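Local coordinates for protein esterase (Alcaligenes sp., PDB 1QLW) that probably hydrolyses carboxylic ester bonds, as a bacterial esterase of the alpha/beta-hydrolase fold, at residues I144-P149 against E257-W262; V250-H255 against G283-L288; E233-E238 against H270-A275. All blocks are in the same frame, centred on the assembly; numbering follows the deposited sequence.

Contact 1 (I144-P149 against E257-W262); sequences IFRFGP and EEFPRW
A Schellman motif ends helix 138-144, and Arg146 is its positive-phi residue (phi 64°). The helix end meets the loop that leads into helix 263-278. Arg146 touches both Phe259 and Trp262. Arg146 CG lies over one face of the Phe259 ring, 3.8 Å from the ring centroid, a CH-pi contact. Arg146 CD comes closer to the rim, 3.5 Å from Phe259 CD1, and also touches Trp262 CD1 at 3.6 Å. The chain then bends at chi3 (-49°), which brings the guanidinium over the indole. Arg146 CZ sits 4.6 Å from the centroid of the Trp262 five-membered ring in a cation-pi contact. The two planes are 75° apart, so the group does not stack flat, and NH1 is the atom over the ring face. NH1 forms a salt bridge with Glu230, which helps fix the group. The indole edge is held: Trp262 NE1 donates to Ile144 O at 2.8 Å, with the acceptor near the ring plane. Gly148 O lies at the Phe259 edge, 3.3 Å from Phe259 CZ. At the other end, Ile144 CG1 rests over the centre of the flat Arg261 guanidinium, 3.8 Å from Arg261 CZ. Arg261 NH1 is hydrogen-bonded to Lys38 O of the second subunit. An arginine with its aliphatic part on one aromatic ring and its guanidinium on another thus ties a Schellman helix end to a loop of the alpha/beta-hydrolase fold.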
loop_
_atom_site.group_PDB
_atom_site.type_symbol
_atom_site.label_atom_id
_atom_site.label_comp_id
_atom_site.label_asym_id
_atom_site.label_seq_id
_atom_site.Cartn_x
_atom_site.Cartn_y
_atom_site.Cartn_z
ATOM N N ILE A 144 -15.305 7.006 17.362
ATOM C CA ILE A 144 -14.764 8.043 16.480
ATOM C C ILE A 144 -15.518 8.093 15.158
ATOM O O ILE A 144 -15.810 9.160 14.613
ATOM C CB ILE A 144 -13.263 7.808 16.216
ATOM C CG1 ILE A 144 -12.494 7.987 17.526
ATOM C CG2 ILE A 144 -12.734 8.735 15.127
ATOM C CD1 ILE A 144 -11.074 7.467 17.540
ATOM N N PHE A 145 -15.885 6.913 14.651
ATOM C CA PHE A 145 -16.557 6.808 13.374
ATOM C C PHE A 145 -18.067 6.967 13.476
ATOM O O PHE A 145 -18.744 7.028 12.448
ATOM C CB PHE A 145 -16.216 5.487 12.698
ATOM C CG PHE A 145 -14.764 5.290 12.341
ATOM C CD1 PHE A 145 -13.860 6.345 12.250
ATOM C CD2 PHE A 145 -14.291 4.023 12.067
ATOM C CE1 PHE A 145 -12.542 6.151 11.900
ATOM C CE2 PHE A 145 -12.969 3.810 11.714
ATOM C CZ PHE A 145 -12.099 4.865 11.631
ATOM N N ARG A 146 -18.594 7.042 14.699
ATOM C CA ARG A 146 -19.996 7.263 14.975
ATOM C C ARG A 146 -20.851 6.113 14.454
ATOM O O ARG A 146 -21.977 6.325 13.971
ATOM C CB ARG A 146 -20.495 8.615 14.444
ATOM C CG ARG A 146 -19.656 9.793 14.890
ATOM C CD ARG A 146 -20.349 11.137 14.653
ATOM N NE ARG A 146 -20.887 11.247 13.307
ATOM C CZ ARG A 146 -20.166 11.474 12.216
ATOM N NH1 ARG A 146 -18.859 11.746 12.318
ATOM N NH2 ARG A 146 -20.743 11.430 11.019
ATOM N N PHE A 147 -20.399 4.884 14.688
ATOM C CA PHE A 147 -21.224 3.743 14.340
ATOM C C PHE A 147 -22.356 3.515 15.347
ATOM O O PHE A 147 -23.350 2.892 15.019
ATOM C CB PHE A 147 -20.371 2.483 14.255
ATOM C CG PHE A 147 -19.357 2.463 13.135
ATOM C CD1 PHE A 147 -19.425 3.318 12.050
ATOM C CD2 PHE A 147 -18.322 1.550 13.209
ATOM C CE1 PHE A 147 -18.473 3.252 11.046
ATOM C CE2 PHE A 147 -17.378 1.471 12.202
ATOM C CZ PHE A 147 -17.452 2.316 11.114
ATOM N N GLY A 148 -22.137 3.985 16.563
ATOM C CA GLY A 148 -23.119 3.853 17.647
ATOM C C GLY A 148 -22.531 4.599 18.825
ATOM O O GLY A 148 -21.451 5.160 18.758
ATOM N N PRO A 149 -23.283 4.639 19.916
ATOM C CA PRO A 149 -22.873 5.442 21.061
ATOM C C PRO A 149 -21.611 4.960 21.737
ATOM O O PRO A 149 -20.772 5.731 22.223
ATOM C CB PRO A 149 -24.098 5.422 21.972
ATOM C CG PRO A 149 -24.902 4.230 21.568
ATOM C CD PRO A 149 -24.620 4.033 20.101
ATOM N N GLU A 257 -24.382 15.471 16.398
ATOM C CA GLU A 257 -24.669 16.218 17.604
ATOM C C GLU A 257 -24.363 15.539 18.908
ATOM O O GLU A 257 -23.909 16.212 19.851
ATOM C CB GLU A 257 -26.135 16.702 17.581
ATOM C CG GLU A 257 -26.187 17.979 16.754
ATOM C CD GLU A 257 -26.658 18.049 15.349
ATOM O OE1 GLU A 257 -27.881 17.663 15.315
ATOM O OE2 GLU A 257 -26.058 18.181 14.252
ATOM N N GLU A 258 -24.469 14.210 18.939
ATOM C CA GLU A 258 -24.269 13.519 20.204
ATOM C C GLU A 258 -22.823 13.184 20.487
ATOM O O GLU A 258 -22.558 12.644 21.565
ATOM C CB GLU A 258 -25.169 12.290 20.255
ATOM C CG GLU A 258 -24.903 11.262 19.180
ATOM C CD GLU A 258 -26.056 10.309 18.929
ATOM O OE1 GLU A 258 -26.217 9.397 19.777
ATOM O OE2 GLU A 258 -26.759 10.420 17.891
ATOM N N PHE A 259 -21.894 13.535 19.608
ATOM C CA PHE A 259 -20.483 13.284 19.862
ATOM C C PHE A 259 -19.727 14.586 20.051
ATOM O O PHE A 259 -19.522 15.342 19.088
ATOM C CB PHE A 259 -19.874 12.488 18.687
ATOM C CG PHE A 259 -20.401 11.086 18.585
ATOM C CD1 PHE A 259 -21.552 10.813 17.886
ATOM C CD2 PHE A 259 -19.748 10.012 19.180
ATOM C CE1 PHE A 259 -22.051 9.524 17.788
ATOM C CE2 PHE A 259 -20.251 8.730 19.099
ATOM C CZ PHE A 259 -21.407 8.484 18.396
ATOM N N PRO A 260 -19.183 14.807 21.241
ATOM C CA PRO A 260 -18.382 16.006 21.488
ATOM C C PRO A 260 -17.153 16.112 20.606
ATOM O O PRO A 260 -16.671 17.246 20.408
ATOM C CB PRO A 260 -18.063 15.970 22.974
ATOM C CG PRO A 260 -19.079 15.061 23.563
ATOM C CD PRO A 260 -19.423 14.052 22.490
ATOM N N ARG A 261 -16.638 15.033 20.030
ATOM C CA ARG A 261 -15.488 15.065 19.135
ATOM C C ARG A 261 -15.897 15.798 17.853
ATOM O O ARG A 261 -15.090 16.468 17.213
ATOM C CB ARG A 261 -14.964 13.664 18.790
ATOM C CG ARG A 261 -13.612 13.530 18.105
ATOM C CD ARG A 261 -13.243 12.117 17.705
ATOM N NE ARG A 261 -11.869 11.827 17.328
ATOM C CZ ARG A 261 -10.889 11.382 18.106
ATOM N NH1 ARG A 261 -11.099 11.146 19.397
ATOM N NH2 ARG A 261 -9.680 11.129 17.598
ATOM N N TRP A 262 -17.154 15.656 17.442
ATOM C CA TRP A 262 -17.599 16.032 16.123
ATOM C C TRP A 262 -18.454 17.277 16.037
ATOM O O TRP A 262 -18.301 18.054 15.097
ATOM C CB TRP A 262 -18.346 14.872 15.432
ATOM C CG TRP A 262 -17.379 13.810 15.007
ATOM C CD1 TRP A 262 -17.187 12.554 15.497
ATOM C CD2 TRP A 262 -16.396 13.975 13.965
ATOM N NE1 TRP A 262 -16.167 11.929 14.824
ATOM C CE2 TRP A 262 -15.671 12.785 13.873
ATOM C CE3 TRP A 262 -16.094 15.039 13.099
ATOM C CZ2 TRP A 262 -14.633 12.627 12.943
ATOM C CZ3 TRP A 262 -15.068 14.875 12.188
ATOM C CH2 TRP A 262 -14.353 13.682 12.119
#

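Contact 2 (V250-H255 against G283-L288); sequences VVFGDH and GQLMSL
Leu288 ends the segment that pairs with strand 248-252, and its side chain turns back over the neighbouring backbone. Leu288 CB is 3.7 Å from Phe252 O. With CG anti to the carbonyl carbon (chi1 -66°), Leu288 CG comes to 3.5 Å from the same Phe252 O. Leu288 CG also faces Val251 CG1 at 4.3 Å. At the tip, Leu288 CD1 reaches Gly253 CA at 4.2 Å. The side chain further leans on Val309 and Leu312 of helix 306-319. Its own amide gives Phe252 O a nearly straight bond, Leu288 N to Phe252 O 2.9 Å at 176°. This bond is the last of four between two parallel strands of a beta-alpha-beta crossover, in which helix 263-278 connects strand 248-252 to strand 283-287. The others run from Val250 N to Gln284 O, from Met286 N to Val250 O and from Phe252 N to Met286 O. Val251 and Met286 share one face of the sheet. Val250, Phe252, Leu285 and Ser287 lie on the other, where Leu285 CD2 meets Phe252 CD1 at 4.2 Å. At the ends of the strands a water links the two segments: it donates to Gly253 O at 2.8 Å and lies 2.7 Å from Ser287 OG.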
loop_
_atom_site.group_PDB
_atom_site.type_symbol
_atom_site.label_atom_id
_atom_site.label_comp_id
_atom_site.label_asym_id
_atom_site.label_seq_id
_atom_site.Cartn_x
_atom_site.Cartn_y
_atom_site.Cartn_z
ATOM N N VAL A 250 -17.251 20.975 1.779
ATOM C CA VAL A 250 -16.992 20.239 3.018
ATOM C C VAL A 250 -18.235 19.395 3.264
ATOM O O VAL A 250 -19.346 19.922 3.230
ATOM C CB VAL A 250 -16.673 21.176 4.191
ATOM C CG1 VAL A 250 -16.578 20.403 5.492
ATOM C CG2 VAL A 250 -15.403 21.973 3.900
ATOM N N VAL A 251 -18.074 18.096 3.523
ATOM C CA VAL A 251 -19.199 17.181 3.645
ATOM C C VAL A 251 -19.240 16.567 5.040
ATOM O O VAL A 251 -18.231 16.046 5.524
ATOM C CB VAL A 251 -19.104 16.038 2.608
ATOM C CG1 VAL A 251 -20.376 15.194 2.648
ATOM C CG2 VAL A 251 -18.866 16.572 1.207
ATOM N N PHE A 252 -20.413 16.608 5.671
ATOM C CA PHE A 252 -20.635 15.986 6.966
ATOM C C PHE A 252 -21.825 15.033 6.916
ATOM O O PHE A 252 -22.822 15.290 6.237
ATOM C CB PHE A 252 -20.854 16.990 8.109
ATOM C CG PHE A 252 -19.560 17.543 8.657
ATOM C CD1 PHE A 252 -18.889 18.598 8.074
ATOM C CD2 PHE A 252 -19.026 17.007 9.825
ATOM C CE1 PHE A 252 -17.703 19.082 8.609
ATOM C CE2 PHE A 252 -17.835 17.472 10.351
ATOM C CZ PHE A 252 -17.167 18.523 9.753
ATOM N N GLY A 253 -21.697 13.942 7.661
ATOM C CA GLY A 253 -22.713 12.940 7.797
ATOM C C GLY A 253 -23.691 13.162 8.929
ATOM O O GLY A 253 -24.090 14.290 9.239
ATOM N N ASP A 254 -24.103 12.060 9.547
ATOM C CA ASP A 254 -25.136 12.077 10.573
ATOM C C ASP A 254 -24.657 11.656 11.933
ATOM O O ASP A 254 -23.485 11.299 12.132
ATOM C CB ASP A 254 -26.316 11.231 10.083
ATOM C CG ASP A 254 -27.679 11.616 10.607
ATOM O OD1 ASP A 254 -27.820 12.529 11.444
ATOM O OD2 ASP A 254 -28.648 10.970 10.140
ATOM N N HIS A 255 -25.554 11.752 12.916
ATOM C CA HIS A 255 -25.267 11.464 14.306
ATOM C C HIS A 255 -24.127 12.343 14.813
ATOM O O HIS A 255 -23.395 11.976 15.731
ATOM C CB HIS A 255 -24.982 9.997 14.603
ATOM C CG HIS A 255 -26.163 9.110 14.402
ATOM N ND1 HIS A 255 -27.139 8.973 15.366
ATOM C CD2 HIS A 255 -26.516 8.301 13.378
ATOM C CE1 HIS A 255 -28.063 8.123 14.920
ATOM N NE2 HIS A 255 -27.707 7.708 13.715
ATOM N N GLY A 283 -17.771 28.451 -1.280
ATOM C CA GLY A 283 -17.739 27.316 -0.384
ATOM C C GLY A 283 -19.135 26.797 -0.099
ATOM O O GLY A 283 -20.082 27.572 -0.001
ATOM N N GLN A 284 -19.237 25.494 0.116
ATOM C CA GLN A 284 -20.472 24.868 0.533
ATOM C C GLN A 284 -20.184 23.858 1.630
ATOM O O GLN A 284 -19.243 23.071 1.511
ATOM C CB GLN A 284 -21.165 24.148 -0.628
ATOM C CG GLN A 284 -22.403 23.369 -0.267
ATOM C CD GLN A 284 -23.106 22.720 -1.440
ATOM O OE1 GLN A 284 -23.005 23.165 -2.577
ATOM N NE2 GLN A 284 -23.867 21.682 -1.102
ATOM N N LEU A 285 -21.023 23.870 2.654
ATOM C CA LEU A 285 -20.995 22.834 3.673
ATOM C C LEU A 285 -22.230 21.969 3.400
ATOM O O LEU A 285 -23.366 22.423 3.590
ATOM C CB LEU A 285 -20.979 23.385 5.098
ATOM C CG LEU A 285 -20.469 22.290 6.068
ATOM C CD1 LEU A 285 -19.755 22.883 7.254
ATOM C CD2 LEU A 285 -21.587 21.332 6.434
ATOM N N MET A 286 -21.987 20.765 2.926
ATOM C CA MET A 286 -23.030 19.806 2.653
ATOM C C MET A 286 -23.241 18.908 3.865
ATOM O O MET A 286 -22.388 18.066 4.153
ATOM C CB MET A 286 -22.608 19.001 1.425
ATOM C CG MET A 286 -23.551 17.886 1.044
ATOM S SD MET A 286 -22.967 16.943 -0.370
ATOM C CE MET A 286 -23.193 18.110 -1.690
ATOM N N SER A 287 -24.340 19.127 4.566
ATOM C CA SER A 287 -24.737 18.287 5.683
ATOM C C SER A 287 -25.754 17.305 5.106
ATOM O O SER A 287 -26.862 17.682 4.711
ATOM C CB SER A 287 -25.285 19.135 6.816
ATOM O OG SER A 287 -25.855 18.373 7.824
ATOM N N LEU A 288 -25.400 16.026 5.050
ATOM C CA LEU A 288 -26.258 15.044 4.394
ATOM C C LEU A 288 -27.658 15.017 4.944
ATOM O O LEU A 288 -28.591 14.933 4.127
ATOM C CB LEU A 288 -25.536 13.699 4.353
ATOM C CG LEU A 288 -24.275 13.692 3.468
ATOM C CD1 LEU A 288 -23.511 12.402 3.688
ATOM C CD2 LEU A 288 -24.626 13.866 2.006
HETATM O O HOH W 1 -24.045 17.096 9.294
#

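Contact 3 (E233-E238 against H270-A275); sequences ECPKPE and HAFIDA
The contact between 233-238 and helix residues 270-275 is made by apolar and aromatic groups. CH-pi packing comes first. The pyrrolidine of Pro235 lies over one face of the Phe272 ring, with Pro235 CD 3.6 Å from the ring centroid and only 3° off the ring normal. Pro235 CG leans toward the rim, 3.6 Å from Phe272 CE1, and Pro235 CB follows beside it. Phe272 CG is anti to the backbone N (chi1 164°), which carries the ring off the helix to the proline. The backbone of the loop adds to this: Pro235 O is 3.4 Å from Phe272 CB.

Sulfur makes a second kind of contact. Cys234 SG stands obliquely to the Phe272 ring, 5.2 Å from its centroid, a sulfur-aromatic contact. Cys234 CB is nearer, 4.0 Å from Phe272 CD2. The same sulfur forms a disulfide with Cys269, one turn before Ile273 on the helix, so a covalent link lies next to the aromatic packing.

Plain apolar contact makes up the rest. Pro237 CB meets Ala275 CB at 3.7 Å, further along the helix and nearer the surface. An alanine in place of Phe272 would probably cost the loop its CH-pi packing on Pro235 and loosen the packing toward Phe213 and Val248.

Among its neighbours, the Phe272 and Phe213 rings pack edge-to-face, Phe213 being on helix 211-218, and Phe272 touches Val240 and Leu243 of the loop ahead of strand 248-252. It also touches Val248 of that strand. The adjacent Ile273 packs on Val248 and Val250, so helix 263-278 packs on the sheet through Ile273 and Phe272, while the loop after strand 223-229 lies along its flank.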
loop_
_atom_site.group_PDB
_atom_site.type_symbol
_atom_site.label_atom_id
_atom_site.label_comp_id
_atom_site.label_asym_id
_atom_site.label_seq_id
_atom_site.Cartn_x
_atom_site.Cartn_y
_atom_site.Cartn_z
ATOM N N GLU A 233 -9.994 19.357 11.167
ATOM C CA GLU A 233 -9.922 20.805 11.284
ATOM C C GLU A 233 -10.183 21.429 9.916
ATOM O O GLU A 233 -9.700 20.935 8.908
ATOM C CB GLU A 233 -8.536 21.236 11.756
ATOM C CG GLU A 233 -8.132 20.879 13.163
ATOM C CD GLU A 233 -9.057 21.325 14.271
ATOM O OE1 GLU A 233 -9.719 22.377 14.150
ATOM O OE2 GLU A 233 -9.163 20.637 15.313
ATOM N N CYS A 234 -10.939 22.523 9.907
ATOM C CA CYS A 234 -11.087 23.349 8.712
ATOM C C CYS A 234 -10.150 24.539 8.942
ATOM O O CYS A 234 -9.738 24.813 10.076
ATOM C CB CYS A 234 -12.538 23.819 8.550
ATOM S SG CYS A 234 -13.667 22.687 7.761
ATOM N N PRO A 235 -9.803 25.275 7.902
ATOM C CA PRO A 235 -9.044 26.508 8.064
ATOM C C PRO A 235 -9.776 27.499 8.962
ATOM O O PRO A 235 -11.005 27.398 9.109
ATOM C CB PRO A 235 -8.930 27.068 6.653
ATOM C CG PRO A 235 -9.115 25.890 5.760
ATOM C CD PRO A 235 -10.129 25.021 6.484
ATOM N N LYS A 236 -9.038 28.416 9.567
ATOM C CA LYS A 236 -9.633 29.483 10.366
ATOM C C LYS A 236 -10.201 30.531 9.431
ATOM O O LYS A 236 -9.908 30.609 8.235
ATOM C CB LYS A 236 -8.587 30.088 11.289
ATOM C CG LYS A 236 -7.954 29.139 12.280
ATOM C CD LYS A 236 -8.969 28.546 13.234
ATOM C CE LYS A 236 -8.277 27.833 14.389
ATOM N NZ LYS A 236 -7.547 28.765 15.286
ATOM N N PRO A 237 -11.194 31.303 9.904
ATOM C CA PRO A 237 -11.808 32.331 9.073
ATOM C C PRO A 237 -10.742 33.257 8.521
ATOM O O PRO A 237 -10.830 33.737 7.392
ATOM C CB PRO A 237 -12.798 33.041 9.963
ATOM C CG PRO A 237 -12.755 32.402 11.288
ATOM C CD PRO A 237 -11.682 31.359 11.294
ATOM N N GLU A 238 -9.653 33.471 9.241
ATOM C CA GLU A 238 -8.545 34.312 8.866
ATOM C C GLU A 238 -7.697 33.726 7.743
ATOM O O GLU A 238 -6.838 34.420 7.192
ATOM C CB GLU A 238 -7.662 34.570 10.096
ATOM C CG GLU A 238 -8.318 35.324 11.229
ATOM C CD GLU A 238 -9.346 34.575 12.034
ATOM O OE1 GLU A 238 -9.337 33.328 12.096
ATOM O OE2 GLU A 238 -10.204 35.264 12.640
ATOM N N HIS A 270 -18.502 25.445 9.398
ATOM C CA HIS A 270 -19.425 26.486 8.937
ATOM C C HIS A 270 -18.782 27.866 9.037
ATOM O O HIS A 270 -18.974 28.691 8.144
ATOM C CB HIS A 270 -20.704 26.512 9.769
ATOM C CG HIS A 270 -21.711 25.499 9.348
ATOM N ND1 HIS A 270 -22.345 25.522 8.125
ATOM C CD2 HIS A 270 -22.230 24.447 10.041
ATOM C CE1 HIS A 270 -23.235 24.545 8.087
ATOM N NE2 HIS A 270 -23.172 23.868 9.230
ATOM N N ALA A 271 -18.063 28.143 10.117
ATOM C CA ALA A 271 -17.460 29.475 10.271
ATOM C C ALA A 271 -16.508 29.715 9.100
ATOM O O ALA A 271 -16.443 30.817 8.568
ATOM C CB ALA A 271 -16.795 29.611 11.607
ATOM N N PHE A 272 -15.725 28.702 8.744
ATOM C CA PHE A 272 -14.821 28.784 7.608
ATOM C C PHE A 272 -15.562 29.037 6.313
ATOM O O PHE A 272 -15.212 29.958 5.579
ATOM C CB PHE A 272 -14.005 27.475 7.528
ATOM C CG PHE A 272 -13.328 27.262 6.211
ATOM C CD1 PHE A 272 -12.408 28.158 5.714
ATOM C CD2 PHE A 272 -13.695 26.124 5.496
ATOM C CE1 PHE A 272 -11.834 27.900 4.467
ATOM C CE2 PHE A 272 -13.107 25.864 4.276
ATOM C CZ PHE A 272 -12.205 26.768 3.772
ATOM N N ILE A 273 -16.542 28.205 6.008
ATOM C CA ILE A 273 -17.264 28.333 4.743
ATOM C C ILE A 273 -17.938 29.684 4.643
ATOM O O ILE A 273 -17.890 30.328 3.588
ATOM C CB ILE A 273 -18.260 27.180 4.612
ATOM C CG1 ILE A 273 -17.539 25.831 4.416
ATOM C CG2 ILE A 273 -19.249 27.434 3.476
ATOM C CD1 ILE A 273 -16.769 25.708 3.114
ATOM N N ASP A 274 -18.587 30.127 5.709
ATOM C CA ASP A 274 -19.233 31.435 5.679
ATOM C C ASP A 274 -18.231 32.544 5.453
ATOM O O ASP A 274 -18.501 33.479 4.690
ATOM C CB ASP A 274 -19.997 31.654 6.991
ATOM C CG ASP A 274 -21.189 30.733 7.130
ATOM O OD1 ASP A 274 -21.630 30.097 6.150
ATOM O OD2 ASP A 274 -21.698 30.672 8.268
ATOM N N ALA A 275 -17.084 32.487 6.127
ATOM C CA ALA A 275 -16.028 33.472 5.920
ATOM C C ALA A 275 -15.521 33.454 4.486
ATOM O O ALA A 275 -15.260 34.510 3.905
ATOM C CB ALA A 275 -14.878 33.256 6.886
#

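In the fold
The helix of contact 3 connects the two strands of contact 2, with centres about 14 Å apart. They touch where Leu285 CD1 packs 3.6 Å from His270 N. Contact 1 lies beyond the C-terminal end of strand 248-252, about 15 Å from contact 2 between centres. Arg146 NE probably hydrogen-bonds to Asp254 O at 2.9 Å, and Trp262 CE3 meets Phe252 CE2 at 4.1 Å. Glu230 joins the two further, taking Arg146 NH1 and Gly253 N. Alpha/beta hydrolases generally carry their active site at this end of the sheet. Contacts 1 and 3 stay about 7 Å apart at their nearest atoms. A sulfate, probably from the crystallisation liquor, lies about 4 Å from the Arg261 side chain.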